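Local coordinates for putative oxidoreductase (Jannaschia sp., PDB 3C24), which is of unknown function but probably acts as a nicotinamide-dependent oxidoreductase, pairing a Rossmann-type nucleotide-binding domain with a helical domain related to that of phosphogluconate dehydrogenase, at residues V210-C213 / A214-G218; D220-A223 / A224-F227; W267-A270 / L271-A274; V276-A279 / A280-I283. All coordinates share one frame; numbering follows the deposited sequence.

Contact 1 (V210-C213 / A214-G218); sequences VDEC and ADRYG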
loop_
_atom_site.group_PDB
_atom_site.type_symbol
_atom_site.label_atom_id
_atom_site.label_comp_id
_atom_site.label_asym_id
_atom_site.label_seq_id
_atom_site.Cartn_x
_atom_site.Cartn_y
_atom_site.Cartn_z
ATOM N N VAL A 210 -12.720 0.331 5.613
ATOM C CA VAL A 210 -13.122 1.734 5.526
ATOM C C VAL A 210 -14.674 1.793 5.477
ATOM O O VAL A 210 -15.344 2.604 6.175
ATOM C CB VAL A 210 -12.425 2.483 4.347
ATOM C CG1 VAL A 210 -13.148 3.880 4.054
ATOM C CG2 VAL A 210 -10.910 2.592 4.646
ATOM N N ASP A 211 -15.258 0.919 4.669
ATOM C CA ASP A 211 -16.728 0.864 4.512
ATOM C C ASP A 211 -17.420 0.560 5.848
ATOM O O ASP A 211 -18.430 1.148 6.241
ATOM C CB ASP A 211 -17.178 -0.214 3.522
ATOM C CG ASP A 211 -16.740 0.025 2.106
ATOM O OD1 ASP A 211 -16.448 1.184 1.721
ATOM O OD2 ASP A 211 -16.693 -1.002 1.361
ATOM N N GLU A 212 -16.811 -0.327 6.618
ATOM C CA GLU A 212 -17.344 -0.681 7.919
ATOM C C GLU A 212 -17.361 0.518 8.881
ATOM O O GLU A 212 -18.360 0.794 9.626
ATOM C CB GLU A 212 -16.567 -1.878 8.481
ATOM C CG GLU A 212 -16.992 -2.370 9.874
ATOM C CD GLU A 212 -18.169 -3.322 9.863
ATOM O OE1 GLU A 212 -18.833 -3.466 8.786
ATOM O OE2 GLU A 212 -18.458 -3.906 10.920
ATOM N N CYS A 213 -16.276 1.269 8.851
ATOM C CA CYS A 213 -16.156 2.474 9.691
ATOM C C CYS A 213 -17.296 3.446 9.438
ATOM O O CYS A 213 -17.940 3.952 10.355
ATOM C CB CYS A 213 -14.819 3.159 9.477
ATOM S SG CYS A 213 -13.425 2.258 10.204
ATOM N N ALA A 214 -17.586 3.637 8.151
ATOM C CA ALA A 214 -18.616 4.615 7.717
ATOM C C ALA A 214 -20.027 4.077 7.879
ATOM O O ALA A 214 -20.907 4.739 8.418
ATOM C CB ALA A 214 -18.367 5.028 6.252
ATOM N N ASP A 215 -20.225 2.833 7.465
ATOM C CA ASP A 215 -21.543 2.195 7.441
ATOM C C ASP A 215 -22.047 1.740 8.798
ATOM O O ASP A 215 -23.202 1.911 9.113
ATOM C CB ASP A 215 -21.567 1.007 6.479
ATOM C CG ASP A 215 -21.407 1.419 5.050
ATOM O OD1 ASP A 215 -21.545 2.619 4.741
ATOM O OD2 ASP A 215 -21.106 0.539 4.230
ATOM N N ARG A 216 -21.143 1.254 9.625
ATOM C CA ARG A 216 -21.519 0.679 10.884
ATOM C C ARG A 216 -21.279 1.586 12.083
ATOM O O ARG A 216 -22.055 1.570 13.017
ATOM C CB ARG A 216 -20.758 -0.628 11.036
ATOM C CG ARG A 216 -21.143 -1.450 12.168
ATOM C CD ARG A 216 -22.545 -2.014 12.011
ATOM N NE ARG A 216 -22.647 -2.730 10.763
ATOM C CZ ARG A 216 -23.517 -2.458 9.800
ATOM N NH1 ARG A 216 -24.441 -1.537 9.958
ATOM N NH2 ARG A 216 -23.474 -3.152 8.702
ATOM N N TYR A 217 -20.225 2.399 12.042
ATOM C CA TYR A 217 -19.840 3.195 13.196
ATOM C C TYR A 217 -19.975 4.705 13.058
ATOM O O TYR A 217 -19.527 5.455 13.916
ATOM C CB TYR A 217 -18.446 2.822 13.640
ATOM C CG TYR A 217 -18.378 1.350 13.952
ATOM C CD1 TYR A 217 -19.141 0.838 14.967
ATOM C CD2 TYR A 217 -17.591 0.492 13.231
ATOM C CE1 TYR A 217 -19.109 -0.479 15.290
ATOM C CE2 TYR A 217 -17.566 -0.867 13.532
ATOM C CZ TYR A 217 -18.332 -1.344 14.541
ATOM O OH TYR A 217 -18.337 -2.690 14.845
ATOM N N GLY A 218 -20.572 5.098 11.953
ATOM C CA GLY A 218 -20.921 6.503 11.701
ATOM C C GLY A 218 -19.787 7.433 11.375
ATOM O O GLY A 218 -19.962 8.638 11.488
HETATM O O HOH W 1 -17.130 -4.401 13.236
HETATM O O HOH W 2 -20.943 -5.161 8.497
#
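Glu-212 carries this contact, meeting Arg-216 and Tyr-217 on the next turn of its helix. Two waters join the polar ends. One donates to OE2 of Glu-212 (2.7 Å) and accepts from OH of Tyr-217 (2.6 Å), lying at the edge of the tyrosine ring; the other likewise donates to OE1 of Glu-212 and accepts from NH2 of Arg-216. The charges themselves stay apart, with OE2 of Glu-212 4.4 Å from NE of Arg-216 and the carboxylate nearly perpendicular (88°) to the guanidinium.

Among the nonpolar contacts, CG of Glu-212 lies 4.0 Å from CE2 of Tyr-217. The glutamate chain leaves anti to the backbone N and bends at chi2 (84°), which turns its carboxylate toward CB and CG of Arg-216. Cutting Glu-212 back to alanine is likely to leave both waters without a carboxylate to donate to, and the tyrosine ring freer to turn.

In the backbone, O of Glu-212 accepts from N of Arg-216 at 2.8 Å and, weakly, from N of Tyr-217. O of Cys-213 also accepts from N of Tyr-217. Gly-218 follows with positive phi, as is common where an alpha-helix ends, here the long helix 184-217 packed against the second subunit.

Contact 2 (D220-A223 / A224-F227); sequences DRQA and ALDF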
loop_
_atom_site.group_PDB
_atom_site.type_symbol
_atom_site.label_atom_id
_atom_site.label_comp_id
_atom_site.label_asym_id
_atom_site.label_seq_id
_atom_site.Cartn_x
_atom_site.Cartn_y
_atom_site.Cartn_z
ATOM N N ASP A 220 -17.431 9.548 9.208
ATOM C CA ASP A 220 -17.392 10.181 7.883
ATOM C C ASP A 220 -16.467 9.368 7.006
ATOM O O ASP A 220 -15.326 9.115 7.356
ATOM C CB ASP A 220 -16.844 11.607 7.950
ATOM C CG ASP A 220 -16.922 12.336 6.616
ATOM O OD1 ASP A 220 -17.899 12.120 5.847
ATOM O OD2 ASP A 220 -16.033 13.172 6.364
ATOM N N ARG A 221 -16.928 9.006 5.813
ATOM C CA ARG A 221 -16.060 8.133 4.975
ATOM C C ARG A 221 -14.740 8.785 4.604
ATOM O O ARG A 221 -13.759 8.083 4.581
ATOM C CB ARG A 221 -16.773 7.509 3.731
ATOM C CG ARG A 221 -15.994 6.284 3.104
ATOM C CD ARG A 221 -16.694 5.641 1.878
ATOM N NE ARG A 221 -16.058 4.362 1.488
ATOM C CZ ARG A 221 -15.095 4.232 0.603
ATOM N NH1 ARG A 221 -14.635 5.299 -0.035
ATOM N NH2 ARG A 221 -14.604 3.028 0.354
ATOM N N GLN A 222 -14.710 10.078 4.365
ATOM C CA GLN A 222 -13.454 10.740 4.016
ATOM C C GLN A 222 -12.468 10.669 5.180
ATOM O O GLN A 222 -11.275 10.607 4.977
ATOM C CB GLN A 222 -13.658 12.203 3.633
ATOM C CG GLN A 222 -12.409 12.805 2.982
ATOM C CD GLN A 222 -12.010 12.073 1.675
ATOM O OE1 GLN A 222 -12.814 11.977 0.734
ATOM N NE2 GLN A 222 -10.751 11.610 1.590
ATOM N N ALA A 223 -12.992 10.721 6.380
ATOM C CA ALA A 223 -12.142 10.600 7.587
ATOM C C ALA A 223 -11.526 9.242 7.620
ATOM O O ALA A 223 -10.315 9.086 7.853
ATOM C CB ALA A 223 -12.945 10.854 8.903
ATOM N N ALA A 224 -12.355 8.207 7.430
ATOM C CA ALA A 224 -11.836 6.821 7.486
ATOM C C ALA A 224 -10.864 6.565 6.369
ATOM O O ALA A 224 -9.860 5.861 6.542
ATOM C CB ALA A 224 -12.965 5.812 7.445
ATOM N N LEU A 225 -11.182 7.101 5.202
ATOM C CA LEU A 225 -10.307 6.952 4.010
ATOM C C LEU A 225 -8.965 7.617 4.235
ATOM O O LEU A 225 -7.934 7.031 3.973
ATOM C CB LEU A 225 -10.937 7.512 2.727
ATOM C CG LEU A 225 -11.969 6.725 1.930
ATOM C CD1 LEU A 225 -12.677 7.668 0.954
ATOM C CD2 LEU A 225 -11.339 5.510 1.177
ATOM N N ASP A 226 -8.994 8.865 4.651
ATOM C CA ASP A 226 -7.766 9.611 4.946
ATOM C C ASP A 226 -6.906 8.841 5.941
ATOM O O ASP A 226 -5.694 8.713 5.767
ATOM C CB ASP A 226 -8.052 11.019 5.516
ATOM C CG ASP A 226 -8.535 12.008 4.447
ATOM O OD1 ASP A 226 -8.455 11.706 3.236
ATOM O OD2 ASP A 226 -9.036 13.080 4.837
ATOM N N PHE A 227 -7.553 8.300 6.962
ATOM C CA PHE A 227 -6.847 7.576 8.027
ATOM C C PHE A 227 -6.194 6.291 7.464
ATOM O O PHE A 227 -5.014 6.014 7.692
ATOM C CB PHE A 227 -7.783 7.265 9.207
ATOM C CG PHE A 227 -7.042 6.962 10.476
ATOM C CD1 PHE A 227 -6.718 7.947 11.322
ATOM C CD2 PHE A 227 -6.681 5.644 10.803
ATOM C CE1 PHE A 227 -5.997 7.689 12.481
ATOM C CE2 PHE A 227 -5.947 5.428 11.979
ATOM C CZ PHE A 227 -5.657 6.448 12.778
#
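Gln-222 and Asp-226 form an i to i+4 side-chain contact in the first turns of helix 221-239, beside a second such pair, Arg-221 and Leu-225. NE2 of Gln-222 donates to OD1 of Asp-226 at 2.8 Å, with an N-H...O angle of 155°. The acceptor lies in the amide plane of the glutamine, yet the donor approaches OD1 from above the carboxylate plane. The glutamine reaches it because its chain starts anti to the backbone N and then folds at chi2 (61°), bringing the amide alongside the helix. OD2 of Asp-226 turns to the second subunit, where it pairs with Arg-178 and His-180 of that chain; these partners would probably favour a charged carboxylate, with the glutamine bond as an additional restraint on its rotation.

The backbone is that of a regular alpha-helix: from Ala-224 to Phe-227 each N-H goes to the carbonyl four residues earlier. Asp-220 stands at the N-cap, where its O accepts from N of Ala-224 at 3.1 Å, but its side chain makes no capping bond.

On another side of the helix, the chain of Arg-221 runs extended from CG to NE, and its guanidinium end lies near both methyls of Leu-225 in the conformers given. Since both residues were modelled in two conformers, the closeness of this approach is doubtful. NH2 of Arg-221 forms a salt bridge with OD1 of Asp-211 on helix 184-217, while Ala-224 packs on Cys-213 of that same helix.

Contact 3 (W267-A270 / L271-A274); sequences WREA and LNPA. With SO4 (sulfate ion), chain C.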
loop_
_atom_site.group_PDB
_atom_site.type_symbol
_atom_site.label_atom_id
_atom_site.label_comp_id
_atom_site.label_asym_id
_atom_site.label_seq_id
_atom_site.Cartn_x
_atom_site.Cartn_y
_atom_site.Cartn_z
ATOM N N TRP A 267 -2.580 -19.172 6.238
ATOM C CA TRP A 267 -2.635 -18.302 5.045
ATOM C C TRP A 267 -1.569 -18.628 3.995
ATOM O O TRP A 267 -1.771 -18.373 2.824
ATOM C CB TRP A 267 -2.524 -16.816 5.383
ATOM C CG TRP A 267 -1.226 -16.452 6.014
ATOM C CD1 TRP A 267 -0.962 -16.385 7.353
ATOM C CD2 TRP A 267 -0.006 -16.078 5.349
ATOM N NE1 TRP A 267 0.348 -16.044 7.559
ATOM C CE2 TRP A 267 0.952 -15.831 6.346
ATOM C CE3 TRP A 267 0.379 -15.976 4.006
ATOM C CZ2 TRP A 267 2.260 -15.484 6.045
ATOM C CZ3 TRP A 267 1.662 -15.621 3.718
ATOM C CH2 TRP A 267 2.593 -15.388 4.734
ATOM N N ARG A 268 -0.466 -19.215 4.410
ATOM C CA ARG A 268 0.599 -19.572 3.457
ATOM C C ARG A 268 0.180 -20.573 2.392
ATOM O O ARG A 268 0.884 -20.777 1.409
ATOM C CB ARG A 268 1.830 -20.094 4.183
ATOM C CG ARG A 268 2.559 -19.001 4.862
ATOM C CD ARG A 268 3.641 -19.537 5.746
ATOM N NE ARG A 268 4.508 -18.505 6.310
ATOM C CZ ARG A 268 4.275 -17.868 7.445
ATOM N NH1 ARG A 268 3.201 -18.134 8.149
ATOM N NH2 ARG A 268 5.133 -16.958 7.888
ATOM N N GLU A 269 -0.926 -21.250 2.652
ATOM C CA GLU A 269 -1.464 -22.215 1.704
ATOM C C GLU A 269 -1.784 -21.508 0.385
ATOM O O GLU A 269 -1.904 -22.149 -0.663
ATOM C CB GLU A 269 -2.707 -22.902 2.289
ATOM C CG GLU A 269 -3.334 -23.998 1.440
ATOM C CD GLU A 269 -2.448 -25.217 1.290
ATOM O OE1 GLU A 269 -1.419 -25.317 1.990
ATOM O OE2 GLU A 269 -2.796 -26.083 0.465
ATOM N N ALA A 270 -1.939 -20.181 0.444
ATOM C CA ALA A 270 -2.221 -19.371 -0.764
ATOM C C ALA A 270 -1.125 -19.421 -1.796
ATOM O O ALA A 270 -1.361 -19.058 -2.964
ATOM C CB ALA A 270 -2.482 -17.874 -0.403
ATOM N N LEU A 271 0.067 -19.786 -1.358
ATOM C CA LEU A 271 1.258 -19.845 -2.224
ATOM C C LEU A 271 1.648 -21.271 -2.502
ATOM O O LEU A 271 2.606 -21.522 -3.215
ATOM C CB LEU A 271 2.430 -19.057 -1.611
ATOM C CG LEU A 271 2.191 -17.567 -1.328
ATOM C CD1 LEU A 271 3.360 -17.003 -0.579
ATOM C CD2 LEU A 271 1.888 -16.781 -2.643
ATOM N N ASN A 272 0.889 -22.191 -1.928
ATOM C CA ASN A 272 1.100 -23.634 -2.177
ATOM C C ASN A 272 0.809 -23.958 -3.645
ATOM O O ASN A 272 -0.207 -23.574 -4.187
ATOM C CB ASN A 272 0.225 -24.470 -1.286
ATOM C CG ASN A 272 0.563 -25.893 -1.370
ATOM O OD1 ASN A 272 0.467 -26.500 -2.431
ATOM N ND2 ASN A 272 0.977 -26.463 -0.237
ATOM N N PRO A 273 1.753 -24.592 -4.343
ATOM C CA PRO A 273 1.537 -24.873 -5.767
ATOM C C PRO A 273 0.223 -25.555 -6.075
ATOM O O PRO A 273 -0.371 -25.324 -7.123
ATOM C CB PRO A 273 2.701 -25.794 -6.084
ATOM C CG PRO A 273 3.799 -25.297 -5.211
ATOM C CD PRO A 273 3.140 -24.867 -3.940
ATOM N N ALA A 274 -0.256 -26.376 -5.163
ATOM C CA ALA A 274 -1.507 -27.073 -5.403
ATOM C C ALA A 274 -2.696 -26.105 -5.433
ATOM O O ALA A 274 -3.599 -26.219 -6.270
ATOM C CB ALA A 274 -1.710 -28.201 -4.360
HETATM S S SO4 C . 2.972 -15.340 10.488
HETATM O O1 SO4 C . 1.942 -16.334 10.238
HETATM O O2 SO4 C . 4.300 -15.821 10.248
HETATM O O3 SO4 C . 2.741 -14.122 9.653
HETATM O O4 SO4 C . 2.962 -14.957 11.905
#
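Trp-267 and Arg-268 share a sulfate ion, probably taken up from the crystallisation liquor. NE1 of Trp-267 donates to its O1 at 3.1 Å, and NH1 of Arg-268 reaches the same oxygen at 3.0 Å. NH2 of Arg-268 gives the shortest of these bonds, 2.7 Å to sulfate O2, which lies in the guanidinium plane at its edge; a weak bond from NH1 also goes to O2. Lys-259 of the same chain and His-208 of the second subunit also hydrogen-bond the anion.

Behind this first shell the two side chains support each other. CZ2 of Trp-267 sits over the centre of the guanidinium, 3.4 Å above its plane, while CG of Arg-268 covers one face of the indole near its rim. The indole takes up this place with chi1 at 63°, CG lying between the backbone N and the carbonyl carbon.

Farther out, a 3-10 turn holds the backbone: N of Leu-271 donates to O of Arg-268, and N of Asn-272 to O of Glu-269. In the conformer given, Glu-269 runs alongside Asn-272, an arrangement that its second conformer makes less certain. OD1 of Asn-272 accepts from N of Ala-274 at 2.8 Å, in the carbonyl plane, which makes the asparagine a true N-cap. With a valine at Asn-272, the N-H of Ala-274 is likely to lose its side-chain acceptor at the start of helix 273-284. Proline follows the cap in the helix's first turn, and the whole is a 3-10 segment passing into a capped alpha-helix.

Contact 4 (V276-A279 / A280-I283); sequences VKQA and AELI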
loop_
_atom_site.group_PDB
_atom_site.type_symbol
_atom_site.label_atom_id
_atom_site.label_comp_id
_atom_site.label_asym_id
_atom_site.label_seq_id
_atom_site.Cartn_x
_atom_site.Cartn_y
_atom_site.Cartn_z
ATOM N N VAL A 276 -2.331 -22.814 -5.939
ATOM C CA VAL A 276 -2.021 -21.879 -7.028
ATOM C C VAL A 276 -2.522 -22.475 -8.342
ATOM O O VAL A 276 -3.081 -21.753 -9.202
ATOM C CB VAL A 276 -0.515 -21.533 -7.074
ATOM C CG1 VAL A 276 -0.109 -20.672 -8.317
ATOM C CG2 VAL A 276 -0.087 -20.793 -5.771
ATOM N N LYS A 277 -2.314 -23.776 -8.515
ATOM C CA LYS A 277 -2.806 -24.444 -9.735
ATOM C C LYS A 277 -4.340 -24.386 -9.821
ATOM O O LYS A 277 -4.911 -24.212 -10.891
ATOM C CB LYS A 277 -2.341 -25.891 -9.834
ATOM C CG LYS A 277 -2.658 -26.461 -11.204
ATOM C CD LYS A 277 -2.056 -27.788 -11.465
ATOM C CE LYS A 277 -2.451 -28.226 -12.898
ATOM N NZ LYS A 277 -2.555 -29.688 -13.015
ATOM N N GLN A 278 -5.008 -24.514 -8.688
ATOM C CA GLN A 278 -6.472 -24.381 -8.680
ATOM C C GLN A 278 -6.910 -22.985 -9.099
ATOM O O GLN A 278 -7.879 -22.846 -9.839
ATOM C CB GLN A 278 -7.061 -24.716 -7.303
ATOM C CG GLN A 278 -6.911 -26.159 -6.991
ATOM C CD GLN A 278 -7.269 -26.484 -5.542
ATOM O OE1 GLN A 278 -7.738 -25.639 -4.822
ATOM N NE2 GLN A 278 -7.034 -27.715 -5.129
ATOM N N ALA A 279 -6.190 -21.969 -8.630
ATOM C CA ALA A 279 -6.486 -20.569 -8.981
ATOM C C ALA A 279 -6.264 -20.366 -10.486
ATOM O O ALA A 279 -7.068 -19.734 -11.191
ATOM C CB ALA A 279 -5.644 -19.621 -8.190
ATOM N N ALA A 280 -5.182 -20.950 -10.985
ATOM C CA ALA A 280 -4.825 -20.836 -12.407
ATOM C C ALA A 280 -5.929 -21.456 -13.288
ATOM O O ALA A 280 -6.348 -20.901 -14.297
ATOM C CB ALA A 280 -3.440 -21.481 -12.676
ATOM N N GLU A 281 -6.435 -22.590 -12.851
ATOM C CA GLU A 281 -7.488 -23.268 -13.571
ATOM C C GLU A 281 -8.757 -22.415 -13.579
ATOM O O GLU A 281 -9.476 -22.296 -14.578
ATOM C CB GLU A 281 -7.723 -24.641 -12.936
ATOM C CG GLU A 281 -6.595 -25.594 -13.201
ATOM C CD GLU A 281 -6.624 -26.790 -12.302
ATOM O OE1 GLU A 281 -7.436 -26.784 -11.351
ATOM O OE2 GLU A 281 -5.828 -27.726 -12.521
ATOM N N LEU A 282 -8.994 -21.762 -12.467
ATOM C CA LEU A 282 -10.166 -20.945 -12.336
ATOM C C LEU A 282 -10.095 -19.802 -13.342
ATOM O O LEU A 282 -11.054 -19.504 -14.093
ATOM C CB LEU A 282 -10.239 -20.430 -10.895
ATOM C CG LEU A 282 -11.480 -19.837 -10.283
ATOM C CD1 LEU A 282 -12.659 -20.769 -10.484
ATOM C CD2 LEU A 282 -11.186 -19.623 -8.795
ATOM N N ILE A 283 -8.911 -19.212 -13.411
ATOM C CA ILE A 283 -8.655 -18.047 -14.250
ATOM C C ILE A 283 -8.682 -18.373 -15.736
ATOM O O ILE A 283 -9.175 -17.583 -16.555
ATOM C CB ILE A 283 -7.291 -17.422 -13.897
ATOM C CG1 ILE A 283 -7.383 -16.790 -12.505
ATOM C CG2 ILE A 283 -6.878 -16.335 -14.919
ATOM C CD1 ILE A 283 -6.017 -16.448 -11.817
#
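Lys-277 leaves the backbone with CG anti to N (chi1 -170°) and stays extended to its end, whereas Glu-281, one turn later, sets CG beside its own backbone N (chi1 -71°) and runs back along the helix. The two chains therefore meet obliquely on one flank. OE2 of Glu-281 rests mainly against the lysine's methylenes, 3.4 Å from CE and 3.7 Å from CG, and its distance to NZ of Lys-277 is 3.8 Å, a long salt bridge. The ammonium end thus passes the carboxylate without closing on it, and the charge attraction is probably modest. CG of Glu-281 also lies 3.2 Å from O of Lys-277, the carbonyl that accepts the glutamate's own N-H.

This is the i to i+4 spacing of an alpha-helix, here helix 273-284 near the C-terminus of the chain. Its backbone repeats the same bond: N of Ala-280 to O of Val-276 at 2.9 Å, and N of Ile-283 to O of Ala-279 at the same length. CG1 of Ile-283 lies close to that last carbonyl, 3.2 Å from O of Ala-279.

Away from the charged pair, Ala-279 and Ile-283 pack on Pro-192 of helix 184-217 and on Leu-254 of the second subunit. Val-276 and Lys-277 both touch Tyr-106 of helix 103-107.

How the contacts relate
The four contacts follow one another along the chain in the family region related to the phosphogluconate dehydrogenase C-terminal domain, and form two groups. Contacts 1 and 2, with centres about 9 Å apart, lie on the successive helices 184-217 and 221-239, joined by an ion pair and by packing such as Val-210 against Leu-225. Contacts 3 and 4, about 12 Å apart between centres, share helix 273-284. The groups are about 32 to 36 Å apart between contact centres and do not touch within one chain. Across the dimer they meet: Glu-212 and Tyr-217 of contact 1 pack on Leu-271 and Pro-273 of the second subunit's contact 3.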